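Local atomic coordinates of prophenoloxidase b (Marsupenaeus japonicus, PDB entry 3WKY), a protein that probably oxidises monophenols and o-diphenols at a paired-copper site, as a crustacean prophenoloxidase of the type 3 copper protein family. Residues E270-Q275 against H374-G379; Q281-I286 against H361-Q366; E433-D438 against E481-S486; L446-T451 against V660-L665. All coordinates share one frame; numbering follows the deposited sequence.

In the fold
From the N terminus, the loop between helices 218-239 and 294-310 comes first. Its residues 270-275 meet 374-379 in contact 1 and close a loop of about a hundred residues. Contact 2 is nested inside it and sets 281-286 against the end of helix 356-365, which carries copper ligands. The two touch where Gly-379 N meets Gly-365 O. Both lie in the copper-containing domain. Contacts 3 and 4 follow in the ig-like domain, and their segments alternate. Contact 3 closes a loop of some forty residues, tying the loop after strand 424-432 to the turn before strand 485-493. Contact 4 pairs strands 445-456 and 655-664 across more than 200 residues. Glu-481 N to Phe-449 O links them.

Contact 1 (E270-Q275 against H374-G379); sequences EWSSRQ and HSTTSG. With EDO (1,2-ethanediol), chain K.
Glu-270 presents its backbone O to Thr-377 OG1 at 3.1 Å. That hydroxyl also lies 2.7 Å from Ser-272 OG. Its single proton can serve only one of the two at a time. Thr-377 holds OG1 between its backbone N and carbonyl carbon (chi1 50°), which leaves it facing both partners. Trp-271 follows, with the six-membered part of its indole near the backbone of 374-379. Its CE3 is 3.5 Å from Ser-378 O, and Gly-379 O sits at the ring edge, near the plane.

Ser-272 makes most of the polar contact. Its N-H bonds to Ser-378 O over 3.3 Å, from above that carbonyl plane. Its OG donates to Thr-377 O at 2.6 Å, again from well above the plane. The pairing is one of irregular loops in the copper-containing domain. Segment 270-275 follows helix 218-239. The loop of residues 374-379 leads to helix 391-409. Further on, Ser-272 O receives a CA-H contact from Gly-379 CA at 3.5 Å.

Arg-274 turns to a salt bridge with Asp-390. Gln-275 lies at a subunit interface, where its OE1 is bonded to the backbone N of Gln-275 of the second subunit. Its NE2 donates to O2 of a 1,2-ethanediol, probably from the crystallisation liquor, at 2.9 Å. This molecule also bonds to Asp-276 and Phe-279 of that subunit.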
loop_
_atom_site.group_PDB
_atom_site.type_symbol
_atom_site.label_atom_id
_atom_site.label_comp_id
_atom_site.label_asym_id
_atom_site.label_seq_id
_atom_site.Cartn_x
_atom_site.Cartn_y
_atom_site.Cartn_z
ATOM N N GLU A 270 8.400 5.027 35.137
ATOM C CA GLU A 270 9.299 4.841 33.994
ATOM C C GLU A 270 8.788 5.579 32.754
ATOM O O GLU A 270 7.613 5.457 32.413
ATOM C CB GLU A 270 9.464 3.354 33.670
ATOM C CG GLU A 270 10.229 3.119 32.368
ATOM C CD GLU A 270 10.700 1.689 32.175
ATOM O OE1 GLU A 270 10.388 1.102 31.110
ATOM O OE2 GLU A 270 11.400 1.161 33.067
ATOM N N TRP A 271 9.661 6.343 32.092
ATOM C CA TRP A 271 9.269 7.100 30.914
ATOM C C TRP A 271 8.872 6.137 29.799
ATOM O O TRP A 271 9.520 5.106 29.586
ATOM C CB TRP A 271 10.424 7.983 30.410
ATOM C CG TRP A 271 10.755 9.142 31.326
ATOM C CD1 TRP A 271 11.488 9.094 32.480
ATOM C CD2 TRP A 271 10.363 10.516 31.154
ATOM N NE1 TRP A 271 11.564 10.349 33.042
ATOM C CE2 TRP A 271 10.892 11.240 32.247
ATOM C CE3 TRP A 271 9.624 11.201 30.181
ATOM C CZ2 TRP A 271 10.696 12.616 32.395
ATOM C CZ3 TRP A 271 9.422 12.561 30.336
ATOM C CH2 TRP A 271 9.959 13.257 31.437
ATOM N N SER A 272 7.830 6.504 29.067
ATOM C CA SER A 272 7.402 5.724 27.915
ATOM C C SER A 272 8.484 5.716 26.844
ATOM O O SER A 272 9.288 6.649 26.743
ATOM C CB SER A 272 6.106 6.295 27.351
ATOM O OG SER A 272 5.055 6.085 28.286
ATOM N N SER A 273 8.504 4.647 26.058
ATOM C CA SER A 273 9.439 4.519 24.948
ATOM C C SER A 273 8.663 4.662 23.640
ATOM O O SER A 273 7.436 4.794 23.642
ATOM C CB SER A 273 10.110 3.149 24.994
ATOM O OG SER A 273 10.839 2.966 26.200
ATOM N N ARG A 274 9.375 4.614 22.524
ATOM C CA ARG A 274 8.725 4.661 21.227
ATOM C C ARG A 274 9.389 3.626 20.343
ATOM O O ARG A 274 10.588 3.696 20.109
ATOM C CB ARG A 274 8.866 6.043 20.576
ATOM C CG ARG A 274 8.092 6.154 19.241
ATOM C CD ARG A 274 8.335 7.495 18.534
ATOM N NE ARG A 274 9.743 7.636 18.144
ATOM C CZ ARG A 274 10.655 8.362 18.792
ATOM N NH1 ARG A 274 10.329 9.058 19.876
ATOM N NH2 ARG A 274 11.908 8.391 18.345
ATOM N N GLN A 275 8.609 2.654 19.872
ATOM C CA GLN A 275 9.140 1.615 18.994
ATOM C C GLN A 275 9.569 2.198 17.660
ATOM O O GLN A 275 9.041 3.228 17.220
ATOM C CB GLN A 275 8.072 0.536 18.754
ATOM C CG GLN A 275 7.746 -0.244 20.028
ATOM C CD GLN A 275 6.487 -1.077 19.915
ATOM O OE1 GLN A 275 5.910 -1.457 20.932
ATOM N NE2 GLN A 275 6.051 -1.363 18.681
ATOM N N HIS A 374 -4.204 3.287 27.067
ATOM C CA HIS A 374 -3.401 2.333 27.815
ATOM C C HIS A 374 -2.852 2.847 29.146
ATOM O O HIS A 374 -1.993 2.200 29.751
ATOM C CB HIS A 374 -2.261 1.821 26.924
ATOM C CG HIS A 374 -2.739 1.079 25.710
ATOM N ND1 HIS A 374 -3.380 -0.142 25.790
ATOM C CD2 HIS A 374 -2.667 1.383 24.390
ATOM C CE1 HIS A 374 -3.682 -0.556 24.570
ATOM N NE2 HIS A 374 -3.264 0.350 23.704
ATOM N N SER A 375 -3.354 3.996 29.586
ATOM C CA SER A 375 -2.970 4.574 30.873
ATOM C C SER A 375 -1.465 4.720 31.004
ATOM O O SER A 375 -0.864 4.234 31.960
ATOM C CB SER A 375 -3.503 3.721 32.025
ATOM O OG SER A 375 -4.904 3.613 31.939
ATOM N N THR A 376 -0.852 5.391 30.041
ATOM C CA THR A 376 0.605 5.474 30.028
ATOM C C THR A 376 1.140 6.858 30.289
ATOM O O THR A 376 0.405 7.844 30.225
ATOM C CB THR A 376 1.167 5.071 28.667
ATOM O OG1 THR A 376 0.639 5.958 27.672
ATOM C CG2 THR A 376 0.793 3.643 28.335
ATOM N N THR A 377 2.451 6.889 30.536
ATOM C CA THR A 377 3.256 8.088 30.712
ATOM C C THR A 377 3.654 8.693 29.348
ATOM O O THR A 377 3.457 8.076 28.310
ATOM C CB THR A 377 4.541 7.729 31.518
ATOM O OG1 THR A 377 5.180 6.584 30.928
ATOM C CG2 THR A 377 4.197 7.378 32.959
ATOM N N SER A 378 4.204 9.900 29.348
ATOM C CA SER A 378 4.705 10.502 28.111
ATOM C C SER A 378 6.139 10.048 27.833
ATOM O O SER A 378 6.843 9.585 28.738
ATOM C CB SER A 378 4.649 12.024 28.202
ATOM O OG SER A 378 5.448 12.639 27.197
ATOM N N GLY A 379 6.571 10.153 26.578
ATOM C CA GLY A 379 7.960 9.875 26.245
ATOM C C GLY A 379 8.800 11.117 26.523
ATOM O O GLY A 379 8.248 12.167 26.866
HETATM C C1 EDO K . 5.570 -1.445 13.976
HETATM O O1 EDO K . 5.897 -2.838 14.078
HETATM C C2 EDO K . 5.576 -0.806 15.364
HETATM O O2 EDO K . 6.905 -0.797 15.917
#

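Contact 2 (Q281-I286 against H361-Q366); sequences QDIREI and HDFLGQ. With CUO (Cu2-o2 cluster), chain J.
The backbone O of Asp-282, a residue whose CA lies near the Phe-363 ring, is gripped twice by Arg-284. Arg-284 NH2 reaches this O at 2.8 Å and Arg-284 NE reaches it at 3.2 Å. Both come from the same face of the carbonyl, and O lies in the guanidinium plane. This probably steadies the loop backbone beside the helix.

Ile-283 carries the apolar contact. Its CG1 stands beside the backbone N, anti to the carbonyl carbon (chi1 -61°), which sets it over the centre of one face of the Phe-363 ring. This is a CH-pi contact, 3.9 Å from CG1 to the centroid and 13° off the normal. Ile-283 CD1 goes on to Gln-366 CB at 3.7 Å. Gln-281 O approaches Phe-363 CD2 obliquely at 3.2 Å. An alanine in place of Phe-363 would probably leave Ile-283 CG1 without its ring face and Phe-280 without its stacking partner.

One water accepts from Gln-281 N at 2.9 Å and donates to Phe-363 O at 2.8 Å. On the same helix, His-361 NE2 binds one copper at 2.1 Å, alongside His-357 and His-397. The loop thus probably leans on the copper-bearing helix by apolar packing, with the water as the polar link.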
loop_
_atom_site.group_PDB
_atom_site.type_symbol
_atom_site.label_atom_id
_atom_site.label_comp_id
_atom_site.label_asym_id
_atom_site.label_seq_id
_atom_site.Cartn_x
_atom_site.Cartn_y
_atom_site.Cartn_z
ATOM N N GLN A 281 0.598 10.603 15.098
ATOM C CA GLN A 281 -0.861 10.428 15.041
ATOM C C GLN A 281 -1.626 11.475 15.828
ATOM O O GLN A 281 -1.091 12.056 16.773
ATOM C CB GLN A 281 -1.244 9.056 15.589
ATOM C CG GLN A 281 -0.665 7.892 14.823
ATOM C CD GLN A 281 -0.516 6.669 15.702
ATOM O OE1 GLN A 281 -1.502 5.979 15.975
ATOM N NE2 GLN A 281 0.713 6.415 16.190
ATOM N N ASP A 282 -2.887 11.683 15.446
ATOM C CA ASP A 282 -3.776 12.601 16.162
ATOM C C ASP A 282 -3.743 12.288 17.649
ATOM O O ASP A 282 -3.800 11.119 18.042
ATOM C CB ASP A 282 -5.236 12.429 15.699
ATOM C CG ASP A 282 -5.457 12.762 14.228
ATOM O OD1 ASP A 282 -4.623 13.440 13.599
ATOM O OD2 ASP A 282 -6.516 12.363 13.697
ATOM N N ILE A 283 -3.651 13.318 18.486
ATOM C CA ILE A 283 -3.660 13.077 19.920
ATOM C C ILE A 283 -5.047 13.299 20.443
ATOM O O ILE A 283 -5.528 14.427 20.486
ATOM C CB ILE A 283 -2.713 14.012 20.679
ATOM C CG1 ILE A 283 -1.284 13.797 20.208
ATOM C CG2 ILE A 283 -2.829 13.757 22.181
ATOM C CD1 ILE A 283 -0.775 12.381 20.381
ATOM N N ARG A 284 -5.705 12.210 20.817
ATOM C CA ARG A 284 -7.048 12.304 21.354
ATOM C C ARG A 284 -6.935 12.370 22.872
ATOM O O ARG A 284 -6.704 11.367 23.540
ATOM C CB ARG A 284 -7.890 11.138 20.866
ATOM C CG ARG A 284 -8.360 11.401 19.449
ATOM C CD ARG A 284 -8.156 10.225 18.561
ATOM N NE ARG A 284 -6.747 9.968 18.275
ATOM C CZ ARG A 284 -6.339 8.866 17.655
ATOM N NH1 ARG A 284 -7.236 7.958 17.294
ATOM N NH2 ARG A 284 -5.051 8.668 17.402
ATOM N N GLU A 285 -7.021 13.593 23.386
ATOM C CA GLU A 285 -6.793 13.853 24.797
ATOM C C GLU A 285 -7.935 13.357 25.668
ATOM O O GLU A 285 -8.989 12.933 25.172
ATOM C CB GLU A 285 -6.619 15.357 25.037
ATOM C CG GLU A 285 -5.176 15.824 25.055
ATOM C CD GLU A 285 -4.426 15.390 26.314
ATOM O OE1 GLU A 285 -3.290 15.859 26.498
ATOM O OE2 GLU A 285 -4.958 14.579 27.116
ATOM N N ILE A 286 -7.691 13.389 26.973
ATOM C CA ILE A 286 -8.744 13.248 27.972
ATOM C C ILE A 286 -8.708 14.543 28.769
ATOM O O ILE A 286 -7.726 14.807 29.455
ATOM C CB ILE A 286 -8.475 12.069 28.915
ATOM C CG1 ILE A 286 -8.309 10.779 28.110
ATOM C CG2 ILE A 286 -9.611 11.938 29.955
ATOM C CD1 ILE A 286 -7.740 9.619 28.911
ATOM N N HIS A 361 6.152 18.307 19.800
ATOM C CA HIS A 361 6.807 17.569 20.882
ATOM C C HIS A 361 5.847 16.607 21.559
ATOM O O HIS A 361 6.201 15.460 21.872
ATOM C CB HIS A 361 7.308 18.524 21.948
ATOM C CG HIS A 361 8.687 19.026 21.683
ATOM N ND1 HIS A 361 9.805 18.388 22.166
ATOM C CD2 HIS A 361 9.124 20.091 20.974
ATOM C CE1 HIS A 361 10.884 19.046 21.774
ATOM N NE2 HIS A 361 10.490 20.069 21.045
ATOM N N ASP A 362 4.643 17.091 21.818
ATOM C CA ASP A 362 3.644 16.268 22.479
ATOM C C ASP A 362 3.085 15.146 21.590
ATOM O O ASP A 362 2.807 14.049 22.079
ATOM C CB ASP A 362 2.517 17.150 23.027
ATOM C CG ASP A 362 2.952 17.953 24.250
ATOM O OD1 ASP A 362 3.944 17.555 24.904
ATOM O OD2 ASP A 362 2.307 18.978 24.554
ATOM N N PHE A 363 2.901 15.412 20.300
ATOM C CA PHE A 363 2.530 14.331 19.378
ATOM C C PHE A 363 3.591 13.233 19.383
ATOM O O PHE A 363 3.267 12.053 19.436
ATOM C CB PHE A 363 2.399 14.848 17.946
ATOM C CG PHE A 363 1.061 15.457 17.611
ATOM C CD1 PHE A 363 0.574 16.563 18.302
ATOM C CD2 PHE A 363 0.309 14.947 16.557
ATOM C CE1 PHE A 363 -0.644 17.134 17.961
ATOM C CE2 PHE A 363 -0.910 15.525 16.202
ATOM C CZ PHE A 363 -1.389 16.614 16.907
ATOM N N LEU A 364 4.862 13.613 19.295
ATOM C CA LEU A 364 5.924 12.609 19.263
ATOM C C LEU A 364 6.014 11.911 20.625
ATOM O O LEU A 364 6.177 10.691 20.703
ATOM C CB LEU A 364 7.265 13.254 18.855
ATOM C CG LEU A 364 7.309 13.690 17.386
ATOM C CD1 LEU A 364 8.488 14.665 17.118
ATOM C CD2 LEU A 364 7.405 12.492 16.439
ATOM N N GLY A 365 5.878 12.683 21.703
ATOM C CA GLY A 365 6.007 12.129 23.038
ATOM C C GLY A 365 4.856 11.194 23.402
ATOM O O GLY A 365 5.000 10.352 24.290
ATOM N N GLN A 366 3.719 11.324 22.723
ATOM C CA GLN A 366 2.554 10.481 23.039
ATOM C C GLN A 366 2.252 9.458 21.951
ATOM O O GLN A 366 1.224 8.767 21.999
ATOM C CB GLN A 366 1.308 11.340 23.259
ATOM C CG GLN A 366 1.404 12.322 24.423
ATOM C CD GLN A 366 1.430 11.649 25.787
ATOM O OE1 GLN A 366 1.380 10.423 25.899
ATOM N NE2 GLN A 366 1.512 12.458 26.836
HETATM CU CU1 CUO J . 14.130 23.389 22.660
HETATM CU CU2 CUO J . 11.689 21.722 20.601
HETATM O O1 CUO J . 12.300 23.067 21.925
HETATM O O2 CUO J . 12.797 21.582 22.475
HETATM O O HOH W 1 1.217 10.842 17.890
#

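Contact 3 (E433-D438 against E481-S486); sequences EHWIDD and EHPDFS. With NAG (2-acetamido-2-deoxy-beta-D-glucopyranose), chain F.
In the ig-like domain, the antiparallel pairing of strands 424-432 and 485-493 runs on for one more bond, from Glu-433 N to Asp-484 O. It is 2.9 Å long and fairly straight, at 163°. Beyond it segment 433-438 leaves the sheet as a loop.

Trp-435 then returns to pack on Pro-483. With CG between the backbone N and the carbonyl carbon (chi1 61°), its side chain starts out alongside Pro-483. Pro-483 CG sits over the five-membered ring, 3.5 Å from its centroid, in a CH-pi contact. Ile-436 CG2 lies over the opposite face, so the indole is held between Ile-436 of its own loop and Pro-483 of the turn before strand 485-493. Trp-435 NE1 bonds to Glu-432. An alanine here would probably open a gap over Pro-483 and leave Glu-432 without this N-H.

Asp-484 turns its carboxylate to a sugar. OD2 accepts from N2 of the N-acetylglucosamine neighbouring Asn-550 at 2.8 Å, while OD1 forms a salt bridge with Arg-576.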
loop_
_atom_site.group_PDB
_atom_site.type_symbol
_atom_site.label_atom_id
_atom_site.label_comp_id
_atom_site.label_asym_id
_atom_site.label_seq_id
_atom_site.Cartn_x
_atom_site.Cartn_y
_atom_site.Cartn_z
ATOM N N GLU A 433 46.093 24.835 23.801
ATOM C CA GLU A 433 46.916 25.058 24.983
ATOM C C GLU A 433 47.566 23.752 25.439
ATOM O O GLU A 433 47.177 22.667 25.002
ATOM C CB GLU A 433 46.067 25.643 26.117
ATOM C CG GLU A 433 46.623 26.930 26.735
ATOM C CD GLU A 433 46.638 28.105 25.768
ATOM O OE1 GLU A 433 45.739 28.971 25.852
ATOM O OE2 GLU A 433 47.554 28.175 24.925
ATOM N N HIS A 434 48.565 23.859 26.311
ATOM C CA HIS A 434 49.215 22.681 26.883
ATOM C C HIS A 434 48.213 21.848 27.665
ATOM O O HIS A 434 47.465 22.381 28.484
ATOM C CB HIS A 434 50.359 23.092 27.818
ATOM C CG HIS A 434 50.870 21.971 28.673
ATOM N ND1 HIS A 434 50.352 21.690 29.920
ATOM C CD2 HIS A 434 51.845 21.058 28.456
ATOM C CE1 HIS A 434 50.985 20.651 30.433
ATOM N NE2 HIS A 434 51.898 20.249 29.567
ATOM N N TRP A 435 48.194 20.543 27.418
ATOM C CA TRP A 435 47.282 19.666 28.142
ATOM C C TRP A 435 47.916 18.335 28.531
ATOM O O TRP A 435 47.408 17.630 29.405
ATOM C CB TRP A 435 45.974 19.450 27.362
ATOM C CG TRP A 435 46.143 18.807 26.013
ATOM C CD1 TRP A 435 46.323 19.441 24.817
ATOM C CD2 TRP A 435 46.112 17.405 25.726
ATOM N NE1 TRP A 435 46.414 18.516 23.804
ATOM C CE2 TRP A 435 46.290 17.259 24.337
ATOM C CE3 TRP A 435 45.951 16.257 26.510
ATOM C CZ2 TRP A 435 46.321 16.011 23.715
ATOM C CZ3 TRP A 435 45.987 15.022 25.894
ATOM C CH2 TRP A 435 46.168 14.908 24.511
ATOM N N ILE A 436 49.022 17.984 27.885
ATOM C CA ILE A 436 49.750 16.780 28.269
ATOM C C ILE A 436 51.260 16.995 28.126
ATOM O O ILE A 436 51.727 17.542 27.124
ATOM C CB ILE A 436 49.272 15.525 27.487
ATOM C CG1 ILE A 436 49.856 14.255 28.109
ATOM C CG2 ILE A 436 49.607 15.629 25.996
ATOM C CD1 ILE A 436 49.448 12.971 27.404
ATOM N N ASP A 437 52.014 16.599 29.149
ATOM C CA ASP A 437 53.461 16.782 29.135
ATOM C C ASP A 437 54.092 16.129 27.908
ATOM O O ASP A 437 53.626 15.075 27.472
ATOM C CB ASP A 437 54.084 16.208 30.412
ATOM C CG ASP A 437 53.885 17.110 31.615
ATOM O OD1 ASP A 437 53.810 18.342 31.425
ATOM O OD2 ASP A 437 53.808 16.587 32.749
ATOM N N ASP A 438 55.098 16.810 27.347
ATOM C CA ASP A 438 55.889 16.307 26.218
ATOM C C ASP A 438 55.156 16.313 24.879
ATOM O O ASP A 438 55.577 15.665 23.916
ATOM C CB ASP A 438 56.456 14.918 26.516
ATOM C CG ASP A 438 57.450 14.933 27.655
ATOM O OD1 ASP A 438 58.307 15.842 27.675
ATOM O OD2 ASP A 438 57.367 14.046 28.531
ATOM N N GLU A 481 35.191 15.658 25.800
ATOM C CA GLU A 481 35.887 16.802 26.366
ATOM C C GLU A 481 36.931 17.275 25.368
ATOM O O GLU A 481 37.184 16.596 24.373
ATOM C CB GLU A 481 36.562 16.419 27.693
ATOM C CG GLU A 481 35.815 16.875 28.945
ATOM C CD GLU A 481 35.863 18.385 29.146
ATOM O OE1 GLU A 481 36.446 19.104 28.293
ATOM O OE2 GLU A 481 35.317 18.859 30.168
ATOM N N HIS A 482 37.538 18.431 25.632
ATOM C CA HIS A 482 38.561 18.973 24.747
ATOM C C HIS A 482 39.516 19.819 25.586
ATOM O O HIS A 482 39.110 20.362 26.607
ATOM C CB HIS A 482 37.909 19.869 23.689
ATOM C CG HIS A 482 37.334 21.132 24.248
ATOM N ND1 HIS A 482 38.062 22.302 24.351
ATOM C CD2 HIS A 482 36.111 21.409 24.763
ATOM C CE1 HIS A 482 37.309 23.244 24.886
ATOM N NE2 HIS A 482 36.118 22.726 25.149
ATOM N N PRO A 483 40.786 19.928 25.160
ATOM C CA PRO A 483 41.736 20.861 25.795
ATOM C C PRO A 483 41.346 22.312 25.541
ATOM O O PRO A 483 40.732 22.588 24.503
ATOM C CB PRO A 483 43.056 20.572 25.062
ATOM C CG PRO A 483 42.905 19.200 24.502
ATOM C CD PRO A 483 41.435 19.052 24.168
ATOM N N ASP A 484 41.698 23.229 26.446
ATOM C CA ASP A 484 41.551 24.656 26.154
ATOM C C ASP A 484 42.307 25.015 24.879
ATOM O O ASP A 484 43.306 24.378 24.537
ATOM C CB ASP A 484 42.104 25.531 27.290
ATOM C CG ASP A 484 41.294 25.437 28.571
ATOM O OD1 ASP A 484 40.118 25.017 28.524
ATOM O OD2 ASP A 484 41.844 25.806 29.634
ATOM N N PHE A 485 41.829 26.035 24.174
ATOM C CA PHE A 485 42.569 26.586 23.054
ATOM C C PHE A 485 42.399 28.093 23.015
ATOM O O PHE A 485 41.494 28.646 23.645
ATOM C CB PHE A 485 42.135 25.965 21.713
ATOM C CG PHE A 485 40.693 26.214 21.353
ATOM C CD1 PHE A 485 39.694 25.367 21.815
ATOM C CD2 PHE A 485 40.339 27.269 20.517
ATOM C CE1 PHE A 485 38.364 25.586 21.484
ATOM C CE2 PHE A 485 39.012 27.494 20.177
ATOM C CZ PHE A 485 38.021 26.647 20.662
ATOM N N SER A 486 43.294 28.766 22.298
ATOM C CA SER A 486 43.119 30.186 22.052
ATOM C C SER A 486 43.252 30.461 20.561
ATOM O O SER A 486 43.677 29.596 19.793
ATOM C CB SER A 486 44.156 31.003 22.815
ATOM O OG SER A 486 45.412 30.906 22.176
HETATM C C1 NAG F . 38.671 26.556 31.330
HETATM C C2 NAG F . 39.848 26.739 32.292
HETATM C C3 NAG F . 40.322 25.377 32.782
HETATM C C4 NAG F . 39.165 24.648 33.449
HETATM C C5 NAG F . 37.921 24.637 32.563
HETATM C C6 NAG F . 36.717 24.161 33.366
HETATM C C7 NAG F . 41.358 28.643 32.244
HETATM C C8 NAG F . 42.764 29.065 31.932
HETATM N N2 NAG F . 40.937 27.501 31.697
HETATM O O3 NAG F . 41.373 25.525 33.707
HETATM O O4 NAG F . 39.543 23.319 33.738
HETATM O O5 NAG F . 37.625 25.924 32.048
HETATM O O6 NAG F . 36.239 25.240 34.139
HETATM O O7 NAG F . 40.649 29.337 32.975
#

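Contact 4 (L446-T451 against V660-L665); sequences LHTFFT and VTITHL
Leu-446 to Thr-448 pair with Ile-662 to His-664 as neighbouring parallel strands of the domain's mixed sheet. The backbone ladder is the tight part. Leu-446 bonds through N to Thr-661 O and through O to Thr-663 N. Thr-448 N then reaches Thr-663 O at 3.1 Å, and Leu-665 N meets Thr-448 O at 2.8 Å.

On one face, His-447 CD2 packs on Leu-665 CD1 at 3.5 Å, while His-447 ND1 bonds to Glu-432. On the other, His-664 CG is anti to the backbone N (chi1 179°), which starts the ring toward Thr-448 and Phe-450. In one conformer of Thr-448, His-664 ND1 donates to its OG1 at 3.0 Å, in the imidazole plane.

At Leu-665 and Phe-450 the pairing is looser. A water accepts from Phe-450 N and donates to Leu-665 O at 2.7 Å. The rings of Phe-450 and His-664 meet rim to rim. In that same conformer Thr-448 OG1 also bonds to Arg-582 O, so it probably relays between His-664 and that carbonyl.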
loop_
_atom_site.group_PDB
_atom_site.type_symbol
_atom_site.label_atom_id
_atom_site.label_comp_id
_atom_site.label_asym_id
_atom_site.label_seq_id
_atom_site.Cartn_x
_atom_site.Cartn_y
_atom_site.Cartn_z
ATOM N N LEU A 446 42.928 21.055 16.764
ATOM C CA LEU A 446 42.209 20.905 18.028
ATOM C C LEU A 446 41.938 19.430 18.277
ATOM O O LEU A 446 41.803 18.648 17.327
ATOM C CB LEU A 446 40.885 21.676 17.995
ATOM C CG LEU A 446 40.977 23.187 17.758
ATOM C CD1 LEU A 446 39.590 23.819 17.805
ATOM C CD2 LEU A 446 41.889 23.836 18.790
ATOM N N HIS A 447 41.867 19.036 19.547
ATOM C CA HIS A 447 41.599 17.638 19.863
ATOM C C HIS A 447 40.351 17.465 20.709
ATOM O O HIS A 447 39.896 18.389 21.377
ATOM C CB HIS A 447 42.777 16.987 20.597
ATOM C CG HIS A 447 43.991 16.789 19.749
ATOM N ND1 HIS A 447 45.050 17.670 19.754
ATOM C CD2 HIS A 447 44.314 15.813 18.865
ATOM C CE1 HIS A 447 45.977 17.242 18.911
ATOM N NE2 HIS A 447 45.556 16.119 18.361
ATOM N N THR A 448 39.794 16.264 20.654
ATOM C CA THR A 448 38.716 15.893 21.565
ATOM C C THR A 448 38.993 14.496 22.062
ATOM O O THR A 448 39.747 13.737 21.445
ATOM C CB THR A 448 37.294 15.925 20.938
ATOM O OG1 THR A 448 37.165 14.879 19.969
ATOM C CG2 THR A 448 36.990 17.276 20.303
ATOM N N PHE A 449 38.438 14.166 23.226
ATOM C CA PHE A 449 38.597 12.825 23.799
ATOM C C PHE A 449 37.573 12.599 24.906
ATOM O O PHE A 449 36.891 13.539 25.320
ATOM C CB PHE A 449 40.025 12.608 24.334
ATOM C CG PHE A 449 40.613 13.820 25.003
ATOM C CD1 PHE A 449 40.067 14.324 26.175
ATOM C CD2 PHE A 449 41.719 14.449 24.458
ATOM C CE1 PHE A 449 40.607 15.442 26.789
ATOM C CE2 PHE A 449 42.268 15.567 25.066
ATOM C CZ PHE A 449 41.711 16.061 26.232
ATOM N N PHE A 450 37.448 11.366 25.386
ATOM C CA PHE A 450 36.509 11.111 26.477
ATOM C C PHE A 450 37.203 11.117 27.835
ATOM O O PHE A 450 38.313 10.607 27.975
ATOM C CB PHE A 450 35.728 9.811 26.267
ATOM C CG PHE A 450 34.681 9.914 25.194
ATOM C CD1 PHE A 450 33.403 10.373 25.497
ATOM C CD2 PHE A 450 34.977 9.572 23.880
ATOM C CE1 PHE A 450 32.432 10.480 24.504
ATOM C CE2 PHE A 450 34.014 9.677 22.880
ATOM C CZ PHE A 450 32.743 10.128 23.192
ATOM N N THR A 451 36.527 11.707 28.818
ATOM C CA THR A 451 37.045 11.858 30.172
ATOM C C THR A 451 35.905 11.582 31.157
ATOM O O THR A 451 34.765 11.980 30.919
ATOM C CB THR A 451 37.597 13.295 30.387
ATOM O OG1 THR A 451 38.832 13.453 29.676
ATOM C CG2 THR A 451 37.853 13.583 31.855
ATOM N N VAL A 660 40.711 24.978 10.347
ATOM C CA VAL A 660 41.310 24.195 11.426
ATOM C C VAL A 660 41.033 22.716 11.215
ATOM O O VAL A 660 40.110 22.348 10.476
ATOM C CB VAL A 660 40.811 24.625 12.831
ATOM C CG1 VAL A 660 41.055 26.114 13.048
ATOM C CG2 VAL A 660 39.339 24.277 13.029
ATOM N N THR A 661 41.853 21.875 11.838
ATOM C CA THR A 661 41.637 20.435 11.825
ATOM C C THR A 661 41.219 20.023 13.226
ATOM O O THR A 661 41.767 20.524 14.213
ATOM C CB THR A 661 42.924 19.691 11.407
ATOM O OG1 THR A 661 43.281 20.086 10.077
ATOM C CG2 THR A 661 42.733 18.178 11.446
ATOM N N ILE A 662 40.226 19.143 13.329
ATOM C CA ILE A 662 39.828 18.633 14.639
ATOM C C ILE A 662 40.001 17.123 14.664
ATOM O O ILE A 662 39.475 16.416 13.798
ATOM C CB ILE A 662 38.354 19.000 14.991
ATOM C CG1 ILE A 662 38.151 20.515 14.908
ATOM C CG2 ILE A 662 37.987 18.463 16.378
ATOM C CD1 ILE A 662 36.764 20.985 15.305
ATOM N N THR A 663 40.727 16.628 15.662
ATOM C CA THR A 663 41.123 15.230 15.699
ATOM C C THR A 663 40.680 14.584 17.001
ATOM O O THR A 663 41.034 15.051 18.081
ATOM C CB THR A 663 42.650 15.097 15.543
ATOM O OG1 THR A 663 43.023 15.500 14.220
ATOM C CG2 THR A 663 43.106 13.655 15.775
ATOM N N HIS A 664 39.876 13.525 16.901
ATOM C CA HIS A 664 39.428 12.807 18.080
ATOM C C HIS A 664 40.456 11.760 18.475
ATOM O O HIS A 664 40.884 10.961 17.642
ATOM C CB HIS A 664 38.074 12.110 17.821
ATOM C CG HIS A 664 37.568 11.328 18.994
ATOM N ND1 HIS A 664 37.092 11.930 20.137
ATOM C CD2 HIS A 664 37.471 9.994 19.203
ATOM C CE1 HIS A 664 36.720 11.001 21.003
ATOM N NE2 HIS A 664 36.942 9.818 20.461
ATOM N N LEU A 665 40.829 11.757 19.752
ATOM C CA LEU A 665 41.779 10.787 20.281
ATOM C C LEU A 665 41.071 9.733 21.128
ATOM O O LEU A 665 40.538 10.041 22.203
ATOM C CB LEU A 665 42.842 11.500 21.128
ATOM C CG LEU A 665 43.657 12.580 20.411
ATOM C CD1 LEU A 665 44.513 13.404 21.393
ATOM C CD2 LEU A 665 44.520 11.957 19.331
HETATM O O HOH W 2 38.826 9.300 24.173
#